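Local coordinates for protein HIAXHD3 (Humicola insolens, PDB 3ZXK) that probably removes arabinofuranose side chains from xylan as a family 43 glycoside hydrolase, an exo-acting scaffold into which endo-xylanase activity has been engineered, at residues 81-87 with 99-104; 135-141 with 172-178; 354-360 with 520-526; 339-344 with 368-372. All blocks are in the same frame, centred on the assembly; numbering follows the deposited sequence.

Contact 1: residues 81-87 with 99-104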
# COMPACT_ATOMS: atom_id res chain seq x y z
N LYS A 81 1.32 12.65 3.45
CA LYS A 81 0.19 12.87 4.35
C LYS A 81 -0.83 11.76 4.10
O LYS A 81 -0.45 10.60 4.04
CB LYS A 81 -0.36 14.30 4.21
CG LYS A 81 0.68 15.37 4.59
CD LYS A 81 0.09 16.76 4.49
CE LYS A 81 1.07 17.82 4.94
NZ LYS A 81 0.60 19.18 4.57
N GLY A 82 -2.10 12.10 3.99
CA GLY A 82 -3.12 11.11 3.66
C GLY A 82 -3.21 9.97 4.66
O GLY A 82 -3.17 10.19 5.86
N ILE A 83 -3.38 8.76 4.14
CA ILE A 83 -3.73 7.62 4.96
C ILE A 83 -2.49 7.00 5.61
O ILE A 83 -1.64 6.42 4.94
CB ILE A 83 -4.49 6.56 4.14
CG1 ILE A 83 -5.81 7.16 3.65
CG2 ILE A 83 -4.69 5.27 4.96
CD1 ILE A 83 -6.58 6.26 2.67
N TRP A 84 -2.41 7.21 6.92
CA TRP A 84 -1.42 6.56 7.77
C TRP A 84 -2.06 5.31 8.37
O TRP A 84 -3.02 4.75 7.78
CB TRP A 84 -0.91 7.54 8.81
CG TRP A 84 0.06 8.55 8.26
CD1 TRP A 84 0.02 9.20 7.03
CD2 TRP A 84 1.24 9.08 8.94
NE1 TRP A 84 1.06 10.10 6.91
CE2 TRP A 84 1.85 10.05 8.02
CE3 TRP A 84 1.85 8.82 10.17
CZ2 TRP A 84 3.01 10.74 8.34
CZ3 TRP A 84 3.02 9.52 10.49
CH2 TRP A 84 3.59 10.46 9.60
N ALA A 85 -1.56 4.80 9.49
CA ALA A 85 -2.16 3.58 10.04
C ALA A 85 -3.63 3.80 10.37
O ALA A 85 -3.97 4.76 11.09
CB ALA A 85 -1.40 3.12 11.28
N SER A 86 -4.46 2.93 9.80
CA SER A 86 -5.91 3.03 9.91
C SER A 86 -6.52 1.68 10.30
O SER A 86 -5.81 0.81 10.82
CB SER A 86 -6.45 3.59 8.60
OG SER A 86 -5.78 4.81 8.30
N THR A 87 -7.82 1.50 10.14
CA THR A 87 -8.41 0.28 10.67
C THR A 87 -9.66 -0.11 9.88
O THR A 87 -10.35 0.76 9.36
CB THR A 87 -8.71 0.43 12.19
OG1 THR A 87 -9.13 -0.83 12.71
CG2 THR A 87 -9.79 1.47 12.47
N TRP A 99 -14.30 1.21 7.67
CA TRP A 99 -12.91 1.67 7.60
C TRP A 99 -12.83 3.01 8.29
O TRP A 99 -13.56 3.93 7.93
CB TRP A 99 -12.45 1.80 6.13
CG TRP A 99 -11.04 2.32 6.02
CD1 TRP A 99 -9.88 1.57 6.07
CD2 TRP A 99 -10.60 3.71 5.97
NE1 TRP A 99 -8.76 2.38 6.02
CE2 TRP A 99 -9.14 3.69 5.96
CE3 TRP A 99 -11.25 4.94 5.91
CZ2 TRP A 99 -8.38 4.85 5.87
CZ3 TRP A 99 -10.48 6.10 5.84
CH2 TRP A 99 -9.07 6.06 5.82
N TYR A 100 -11.96 3.14 9.29
CA TYR A 100 -11.75 4.46 9.88
C TYR A 100 -10.28 4.82 9.69
O TYR A 100 -9.40 3.96 9.90
CB TYR A 100 -12.01 4.47 11.38
CG TYR A 100 -13.43 4.21 11.83
CD1 TYR A 100 -13.93 2.91 11.94
CD2 TYR A 100 -14.27 5.29 12.18
CE1 TYR A 100 -15.24 2.68 12.37
CE2 TYR A 100 -15.58 5.06 12.61
CZ TYR A 100 -16.05 3.76 12.70
OH TYR A 100 -17.34 3.52 13.12
N GLY A 101 -10.03 6.09 9.41
CA GLY A 101 -8.64 6.58 9.38
C GLY A 101 -8.58 8.06 9.71
O GLY A 101 -9.38 8.83 9.17
N CYS A 102 -7.62 8.46 10.54
CA CYS A 102 -7.40 9.87 10.83
C CYS A 102 -6.46 10.48 9.81
O CYS A 102 -5.36 9.96 9.59
CB CYS A 102 -6.80 10.07 12.24
SG CYS A 102 -6.51 11.84 12.55
N VAL A 103 -6.89 11.56 9.18
CA VAL A 103 -6.08 12.25 8.19
C VAL A 103 -6.12 13.72 8.55
O VAL A 103 -7.21 14.33 8.63
CB VAL A 103 -6.63 12.04 6.74
CG1 VAL A 103 -5.77 12.81 5.73
CG2 VAL A 103 -6.64 10.55 6.39
N GLU A 104 -4.93 14.27 8.79
CA GLU A 104 -4.74 15.67 9.16
C GLU A 104 -5.78 16.14 10.19
O GLU A 104 -6.52 17.12 9.98
CB GLU A 104 -4.72 16.56 7.92
CG GLU A 104 -3.65 16.14 6.92
CD GLU A 104 -3.51 17.13 5.78
OE1 GLU A 104 -3.13 18.30 6.05
OE2 GLU A 104 -3.79 16.74 4.64
O HOH W 1 -2.62 12.45 7.54
O HOH W 2 -4.94 7.57 8.35
O HOH W 3 -6.07 6.47 11.88
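The two backbones run roughly antiparallel, their end-to-end directions 152° apart, but they pair directly at one place. Thr-87 and Tyr-100 form a hydrogen-bonded pair, with Thr-87 N to Tyr-100 O and Tyr-100 N to Thr-87 O both 2.9 Å. Toward Lys-81 the loop leaves the strand, and water fills the gap. One water links Gly-82 O to Glu-104 N, and a second joins Ala-85 O to Cys-102 N. A third gathers Trp-84 N, Ser-86 OG and Cys-102 O. Ser-86 suits this spot because its small hydroxyl also bonds Trp-84 O within the loop (2.8 Å from OG). Gly-101 faces it: a CB there would collide with Ser-86 OG and with the Trp-99 ring. Gly-82, at positive phi, adopts a backbone shape that favours glycine. Between loop and strand, Ile-83 CG2 meets the edge of the Trp-99 indole at CZ2 (3.8 Å), while Val-103 CG2 lies 3.5 Å from Gly-82 O. At the exposed end Lys-81 NZ and Glu-104 OE1 stay 4.1 Å apart, beyond a salt bridge, and Glu-104 OE2 bonds Tyr-69. Trp-84 points sideways, out of contact with strand 99-103, and touches bound xylopyranose. A loop entering the innermost strand of a blade and carrying a sugar-binding aromatic is consistent with the five-bladed propeller of family 43, whose active site lies at one end of the central axis.

Contact 2: residues 135-141 with 172-178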
# COMPACT_ATOMS: atom_id res chain seq x y z
N ALA A 135 -19.13 9.06 7.61
CA ALA A 135 -19.07 10.03 8.71
C ALA A 135 -17.69 10.64 8.81
O ALA A 135 -16.72 10.13 8.22
CB ALA A 135 -19.48 9.39 10.04
N THR A 136 -17.63 11.76 9.53
CA THR A 136 -16.36 12.36 9.91
C THR A 136 -16.51 12.63 11.41
O THR A 136 -17.54 13.16 11.86
CB THR A 136 -16.07 13.68 9.12
OG1 THR A 136 -16.07 13.43 7.71
CG2 THR A 136 -14.72 14.28 9.53
N ILE A 137 -15.50 12.24 12.18
CA ILE A 137 -15.45 12.47 13.62
C ILE A 137 -14.36 13.53 13.88
O ILE A 137 -13.25 13.41 13.37
CB ILE A 137 -15.14 11.14 14.34
CG1 ILE A 137 -16.37 10.21 14.32
CG2 ILE A 137 -14.70 11.38 15.78
CD1 ILE A 137 -16.08 8.76 14.70
N ASP A 138 -14.67 14.55 14.70
CA ASP A 138 -13.76 15.67 14.96
C ASP A 138 -12.83 15.38 16.15
O ASP A 138 -12.70 16.19 17.09
CB ASP A 138 -14.55 16.97 15.24
CG ASP A 138 -15.20 17.57 13.99
OD1 ASP A 138 -14.74 17.30 12.85
OD2 ASP A 138 -16.19 18.35 14.15
N ASN A 139 -12.23 14.20 16.14
CA ASN A 139 -11.14 13.86 17.04
C ASN A 139 -10.18 13.10 16.16
O ASN A 139 -10.61 12.46 15.20
CB ASN A 139 -11.64 12.98 18.18
CG ASN A 139 -10.64 12.85 19.32
OD1 ASN A 139 -9.58 13.51 19.33
ND2 ASN A 139 -10.97 12.03 20.30
N CYS A 140 -8.88 13.20 16.42
CA CYS A 140 -7.94 12.45 15.61
C CYS A 140 -7.62 11.14 16.29
O CYS A 140 -7.00 11.13 17.36
CB CYS A 140 -6.66 13.21 15.29
SG CYS A 140 -5.57 12.13 14.30
N TYR A 141 -8.07 10.05 15.69
CA TYR A 141 -7.74 8.74 16.19
C TYR A 141 -6.47 8.30 15.49
O TYR A 141 -6.50 7.43 14.61
CB TYR A 141 -8.88 7.78 15.91
CG TYR A 141 -10.18 8.11 16.62
CD1 TYR A 141 -10.21 8.84 17.83
CD2 TYR A 141 -11.38 7.64 16.10
CE1 TYR A 141 -11.41 9.09 18.47
CE2 TYR A 141 -12.58 7.90 16.74
CZ TYR A 141 -12.60 8.64 17.91
OH TYR A 141 -13.81 8.87 18.51
N GLY A 172 -21.82 3.91 14.67
CA GLY A 172 -20.40 4.09 14.40
C GLY A 172 -20.01 5.47 13.93
O GLY A 172 -18.86 5.69 13.52
N THR A 173 -20.96 6.41 13.92
CA THR A 173 -20.69 7.72 13.28
C THR A 173 -20.25 8.84 14.21
O THR A 173 -19.81 9.87 13.71
CB THR A 173 -21.88 8.23 12.44
OG1 THR A 173 -22.96 8.53 13.34
CG2 THR A 173 -22.30 7.17 11.40
N ARG A 174 -20.37 8.65 15.52
CA ARG A 174 -20.07 9.68 16.49
C ARG A 174 -19.26 9.08 17.64
O ARG A 174 -19.42 7.91 18.00
CB ARG A 174 -21.36 10.24 17.09
CG ARG A 174 -22.24 10.99 16.09
CD ARG A 174 -23.53 11.48 16.74
NE ARG A 174 -24.29 10.43 17.43
CZ ARG A 174 -24.34 10.27 18.76
NH1 ARG A 174 -23.67 11.09 19.58
NH2 ARG A 174 -25.05 9.29 19.28
N GLN A 175 -18.44 9.92 18.26
CA GLN A 175 -17.82 9.53 19.52
C GLN A 175 -18.80 9.73 20.68
O GLN A 175 -19.38 10.82 20.81
CB GLN A 175 -16.60 10.39 19.72
CG GLN A 175 -15.83 10.13 20.98
CD GLN A 175 -14.61 11.02 21.05
OE1 GLN A 175 -13.62 10.81 20.34
NE2 GLN A 175 -14.68 12.04 21.89
N VAL A 176 -18.94 8.72 21.55
CA VAL A 176 -19.84 8.82 22.71
C VAL A 176 -19.04 9.13 23.98
O VAL A 176 -19.47 9.90 24.85
CB VAL A 176 -20.72 7.54 22.87
CG1 VAL A 176 -21.20 7.32 24.31
CG2 VAL A 176 -21.90 7.59 21.90
N ARG A 177 -17.86 8.52 24.08
CA ARG A 177 -17.05 8.62 25.29
C ARG A 177 -15.58 8.32 24.94
O ARG A 177 -15.34 7.54 24.03
CB ARG A 177 -17.55 7.58 26.30
CG ARG A 177 -16.70 7.49 27.54
CD ARG A 177 -17.25 6.50 28.55
NE ARG A 177 -16.21 6.19 29.53
CZ ARG A 177 -16.29 5.23 30.45
NH1 ARG A 177 -17.38 4.47 30.53
NH2 ARG A 177 -15.28 5.05 31.28
N VAL A 178 -14.63 8.97 25.64
CA VAL A 178 -13.21 8.56 25.55
C VAL A 178 -12.63 8.34 26.94
O VAL A 178 -12.85 9.14 27.85
CB VAL A 178 -12.30 9.56 24.78
CG1 VAL A 178 -10.86 9.03 24.68
CG2 VAL A 178 -12.82 9.80 23.39
O HOH W 4 -19.27 12.51 13.97
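Gln-175 OE1 accepts two hydrogen bonds, one from Asn-139 ND2 at 2.9 Å and nearly straight, the other from Tyr-141 OH at 2.7 Å. A carbonyl oxygen with two lone pairs suits this double role, and the extended Gln-175 side chain carries it across to both donors. A water forms the next link, donating to Thr-136 O (2.8 Å) and Thr-173 O (2.7 Å), so two carbonyls, both acceptors and unable to bond each other, are joined through the water's two protons. Between these polar points Ile-137 fills the gap, its CG1 3.5 Å from Thr-173 O and its CG2 4.5 Å from Gln-175 CB. Farther along, the small Ala-135 lets Thr-173 come close, CB to CB at 3.6 Å. Strands 132-137 and 175-183 are the outermost strands of two successive propeller blades, and Cys-140 ties the connecting segment back to Cys-102. The joint between neighbouring blades is therefore polar and water-mediated around the apolar Ile-137, without a backbone ladder.

Contact 3: residues 354-360 with 520-526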
# COMPACT_ATOMS: atom_id res chain seq x y z
N LEU A 354 -5.54 2.55 -22.05
CA LEU A 354 -5.71 3.70 -21.21
C LEU A 354 -5.21 4.97 -21.91
O LEU A 354 -4.05 5.04 -22.31
CB LEU A 354 -4.91 3.50 -19.90
CG LEU A 354 -4.73 4.71 -18.95
CD1 LEU A 354 -6.08 5.12 -18.35
CD2 LEU A 354 -3.72 4.42 -17.83
N ILE A 355 -6.08 5.96 -22.09
CA ILE A 355 -5.66 7.27 -22.61
C ILE A 355 -5.29 8.18 -21.45
O ILE A 355 -6.08 8.38 -20.52
CB ILE A 355 -6.78 7.94 -23.43
CG1 ILE A 355 -7.19 7.04 -24.60
CG2 ILE A 355 -6.39 9.36 -23.85
CD1 ILE A 355 -6.20 7.06 -25.74
N LEU A 356 -4.05 8.66 -21.46
CA LEU A 356 -3.59 9.70 -20.52
C LEU A 356 -3.43 11.00 -21.30
O LEU A 356 -2.48 11.12 -22.13
CB LEU A 356 -2.26 9.31 -19.89
CG LEU A 356 -2.19 8.07 -18.99
CD1 LEU A 356 -0.76 7.80 -18.50
CD2 LEU A 356 -3.11 8.28 -17.79
N ARG A 357 -4.36 11.94 -21.13
CA ARG A 357 -4.18 13.29 -21.66
C ARG A 357 -3.35 14.10 -20.70
O ARG A 357 -3.54 13.99 -19.50
CB ARG A 357 -5.53 13.98 -21.87
CG ARG A 357 -6.39 13.26 -22.90
CD ARG A 357 -7.63 14.04 -23.26
NE ARG A 357 -8.23 13.50 -24.49
CZ ARG A 357 -9.43 13.84 -24.93
NH1 ARG A 357 -10.19 14.69 -24.22
NH2 ARG A 357 -9.87 13.29 -26.05
N THR A 358 -2.41 14.91 -21.18
CA THR A 358 -1.68 15.77 -20.24
C THR A 358 -2.66 16.60 -19.37
O THR A 358 -3.61 17.21 -19.88
CB THR A 358 -0.69 16.68 -20.96
OG1 THR A 358 -1.37 17.44 -21.98
CG2 THR A 358 0.40 15.84 -21.63
N ALA A 359 -2.41 16.61 -18.07
CA ALA A 359 -3.33 17.25 -17.14
C ALA A 359 -2.71 18.44 -16.42
O ALA A 359 -3.43 19.24 -15.83
CB ALA A 359 -3.87 16.24 -16.14
N THR A 360 -1.39 18.58 -16.51
CA THR A 360 -0.66 19.64 -15.79
C THR A 360 0.45 20.20 -16.67
O THR A 360 1.16 19.44 -17.35
CB THR A 360 0.04 19.05 -14.56
OG1 THR A 360 -0.91 18.35 -13.76
CG2 THR A 360 0.70 20.12 -13.75
N LEU A 520 -1.49 22.11 -22.57
CA LEU A 520 -2.25 20.87 -22.64
C LEU A 520 -2.74 20.59 -24.06
O LEU A 520 -2.61 21.42 -24.94
CB LEU A 520 -3.40 20.90 -21.64
CG LEU A 520 -3.04 21.31 -20.22
CD1 LEU A 520 -4.31 21.32 -19.38
CD2 LEU A 520 -2.00 20.37 -19.60
N GLY A 521 -3.29 19.40 -24.25
CA GLY A 521 -3.85 19.01 -25.55
C GLY A 521 -3.28 17.70 -26.04
O GLY A 521 -3.92 17.00 -26.85
N GLY A 522 -2.08 17.35 -25.56
CA GLY A 522 -1.42 16.09 -25.92
C GLY A 522 -1.97 14.89 -25.19
O GLY A 522 -2.65 15.02 -24.15
N GLU A 523 -1.73 13.71 -25.75
CA GLU A 523 -2.11 12.46 -25.09
C GLU A 523 -1.27 11.29 -25.57
O GLU A 523 -0.70 11.29 -26.68
CB GLU A 523 -3.61 12.15 -25.29
CG GLU A 523 -3.99 11.72 -26.69
CD GLU A 523 -5.50 11.58 -26.84
OE1 GLU A 523 -6.24 12.54 -26.53
OE2 GLU A 523 -5.97 10.52 -27.26
N VAL A 524 -1.20 10.30 -24.70
CA VAL A 524 -0.63 9.03 -25.04
C VAL A 524 -1.62 7.94 -24.72
O VAL A 524 -2.55 8.13 -23.93
CB VAL A 524 0.73 8.79 -24.33
CG1 VAL A 524 1.72 9.93 -24.62
CG2 VAL A 524 0.55 8.59 -22.84
N LYS A 525 -1.40 6.76 -25.30
CA LYS A 525 -2.21 5.61 -24.99
C LYS A 525 -1.29 4.57 -24.36
O LYS A 525 -0.27 4.19 -24.96
CB LYS A 525 -2.86 5.04 -26.27
CG LYS A 525 -3.73 3.79 -26.02
CD LYS A 525 -4.58 3.39 -27.22
CE LYS A 525 -3.76 2.94 -28.41
NZ LYS A 525 -4.66 2.53 -29.52
N VAL A 526 -1.66 4.10 -23.18
CA VAL A 526 -0.96 3.00 -22.55
C VAL A 526 -1.67 1.73 -22.97
O VAL A 526 -2.82 1.50 -22.60
CB VAL A 526 -0.93 3.15 -21.02
CG1 VAL A 526 0.09 2.20 -20.45
CG2 VAL A 526 -0.58 4.58 -20.64
O HOH W 5 -0.12 18.57 -24.07
O HOH W 6 -4.31 17.32 -22.59
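Leu-354, Leu-356, Val-524 and Val-526 project from one face of the paired strands and form a compact apolar patch. Leu-356 CD1 packs on Val-526 CG2 at 3.9 Å, Leu-356 CB on Val-524 CG2 at 4.1 Å, and Leu-354 CB on Val-526 CB at 4.1 Å. Branched aliphatic residues suit this face because it meets the other sheet, where Val-512 of strand 509-516 touches Leu-356 and Val-526. This is the interior of the concanavalin A-like beta-sandwich. The antiparallel strands are held by reciprocal bonds: Leu-354 N to Val-526 O (3.0 Å), Val-526 N to Leu-354 O (2.7 Å), Leu-356 N to Val-524 O (2.9 Å) and Val-524 N to Leu-356 O (3.0 Å). Thr-358 N to Gly-522 O (3.0 Å) continues the pairing past the strand. On the outward face Arg-357 NE and Glu-523 OE1 form a salt bridge at 3.0 Å, and Ile-355 CD1 rests on Lys-525 CB at 3.9 Å. Where the two segments part, a water accepts from Thr-358 OG1 and Gly-522 N, both 2.7 Å away.

Contact 4: residues 339-344 with 368-372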
# COMPACT_ATOMS: atom_id res chain seq x y z
N PRO A 339 -6.71 11.57 -9.24
CA PRO A 339 -6.58 11.87 -10.65
C PRO A 339 -7.54 12.99 -11.09
O PRO A 339 -8.57 13.24 -10.43
CB PRO A 339 -6.97 10.53 -11.29
CG PRO A 339 -7.99 9.98 -10.37
CD PRO A 339 -7.43 10.31 -9.00
N ASP A 340 -7.17 13.68 -12.18
CA ASP A 340 -8.12 14.52 -12.92
C ASP A 340 -8.89 13.59 -13.87
O ASP A 340 -8.36 13.12 -14.89
CB ASP A 340 -7.38 15.62 -13.68
CG ASP A 340 -8.32 16.54 -14.47
OD1 ASP A 340 -9.50 16.17 -14.70
OD2 ASP A 340 -7.85 17.63 -14.86
N THR A 341 -10.14 13.31 -13.52
CA THR A 341 -10.90 12.32 -14.27
C THR A 341 -11.29 12.79 -15.67
O THR A 341 -11.65 11.96 -16.51
CB THR A 341 -12.18 11.91 -13.53
OG1 THR A 341 -13.02 13.06 -13.40
CG2 THR A 341 -11.84 11.33 -12.15
N SER A 342 -11.18 14.08 -15.95
CA SER A 342 -11.52 14.60 -17.26
C SER A 342 -10.36 14.34 -18.26
O SER A 342 -10.52 14.57 -19.48
CB SER A 342 -11.82 16.11 -17.19
OG SER A 342 -10.64 16.90 -17.08
N LYS A 343 -9.23 13.85 -17.73
CA LYS A 343 -7.99 13.75 -18.50
C LYS A 343 -7.49 12.32 -18.73
O LYS A 343 -6.46 12.14 -19.35
CB LYS A 343 -6.88 14.62 -17.90
CG LYS A 343 -7.11 16.14 -18.00
CD LYS A 343 -7.05 16.72 -19.42
CE LYS A 343 -7.18 18.24 -19.42
NZ LYS A 343 -8.56 18.71 -19.07
N PHE A 344 -8.22 11.31 -18.26
CA PHE A 344 -7.92 9.93 -18.64
C PHE A 344 -9.19 9.17 -19.02
O PHE A 344 -10.30 9.50 -18.55
CB PHE A 344 -7.16 9.18 -17.52
CG PHE A 344 -8.04 8.68 -16.40
CD1 PHE A 344 -8.61 7.40 -16.45
CD2 PHE A 344 -8.28 9.47 -15.27
CE1 PHE A 344 -9.39 6.94 -15.40
CE2 PHE A 344 -9.08 9.02 -14.23
CZ PHE A 344 -9.65 7.75 -14.30
N ALA A 368 3.09 16.82 -11.48
CA ALA A 368 2.18 16.36 -12.55
C ALA A 368 1.03 15.54 -12.00
O ALA A 368 1.28 14.58 -11.27
CB ALA A 368 2.92 15.55 -13.61
N ARG A 369 -0.19 15.83 -12.45
CA ARG A 369 -1.35 15.00 -12.12
C ARG A 369 -1.34 13.81 -13.05
O ARG A 369 -0.70 13.83 -14.12
CB ARG A 369 -2.64 15.79 -12.30
CG ARG A 369 -2.87 16.83 -11.25
CD ARG A 369 -4.04 17.72 -11.63
NE ARG A 369 -4.55 18.43 -10.48
CZ ARG A 369 -5.63 19.21 -10.48
NH1 ARG A 369 -6.32 19.41 -11.60
NH2 ARG A 369 -6.01 19.79 -9.35
N ASN A 370 -2.02 12.76 -12.60
CA ASN A 370 -2.29 11.57 -13.41
C ASN A 370 -1.06 10.74 -13.72
O ASN A 370 -0.94 10.17 -14.78
CB ASN A 370 -3.09 11.92 -14.70
CG ASN A 370 -4.53 12.34 -14.40
OD1 ASN A 370 -4.87 12.65 -13.24
ND2 ASN A 370 -5.38 12.34 -15.41
N THR A 371 -0.16 10.62 -12.75
CA THR A 371 0.84 9.56 -12.77
C THR A 371 0.24 8.29 -12.13
O THR A 371 -0.20 8.33 -10.99
CB THR A 371 2.13 10.04 -12.07
OG1 THR A 371 2.65 11.16 -12.77
CG2 THR A 371 3.20 8.94 -12.03
N LEU A 372 0.20 7.20 -12.89
CA LEU A 372 -0.46 5.96 -12.46
C LEU A 372 0.63 5.02 -11.99
O LEU A 372 1.60 4.78 -12.73
CB LEU A 372 -1.19 5.34 -13.64
CG LEU A 372 -2.12 4.16 -13.28
CD1 LEU A 372 -3.34 4.54 -12.44
CD2 LEU A 372 -2.60 3.40 -14.52
O HOH W 7 -5.76 19.02 -14.41
O HOH W 8 -3.82 11.83 -17.81
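Two loops of the C-terminal beta-sandwich meet here, and the one at 339-344 folds into an Asx turn: Asp-340 OD1 accepts from Ser-342 N at 3.0 Å, while Lys-343 N bonds Asp-340 O at 3.1 Å and closes a beta turn. Following 368-372, the first residue to engage it is Arg-369. Its NH1 stays 4.0 Å from Asp-340 OD2, too far for a salt bridge, and a water spans the gap, 2.9 Å from Arg-369 NH1 and 2.6 Å from Asp-340 OD2. The same guanidinium bonds the carbonyl of Leu-71 through NE, so its long reach also ties the sandwich to the propeller, as does Pro-339 O with Arg-62. Asn-370 follows with positive phi (68°), a conformation asparagine tolerates better than most residues. Its amide grips the backbone of Asp-340 on two sides: OD1 accepts from Asp-340 N at 2.7 Å, and ND2 donates to Asp-340 O at 3.1 Å, almost in line. An amide suits this place because it offers acceptor and donor side by side. OD1 also lies 3.2 Å from Pro-339 CA. The second proton of Asn-370 ND2 goes to a water, whose oxygen is 2.9 Å from that nitrogen.

How the contacts relate
The four contacts form two touching pairs. Contacts 1 and 2, centres 13 Å apart, share a propeller blade and are bound by the disulfide between Cys-102 SG and Cys-140 SG (2.0 Å). Contacts 3 and 4, centres 8 Å apart, alternate along the chain in the sandwich and meet where Arg-357 N lies 2.8 Å from Lys-343 O and Thr-360 OG1 lies 2.9 Å from Arg-369 N. Between the pairs, contacts 1 and 4 come nearest, about 12 Å between closest atoms. Contact 1 alone includes a residue of the glycan pocket, Trp-84; the Tyr-141 side chain of contact 2 is about 12 Å from bound xylose. Phe-469 and Trp-502 of the sandwich also line that pocket.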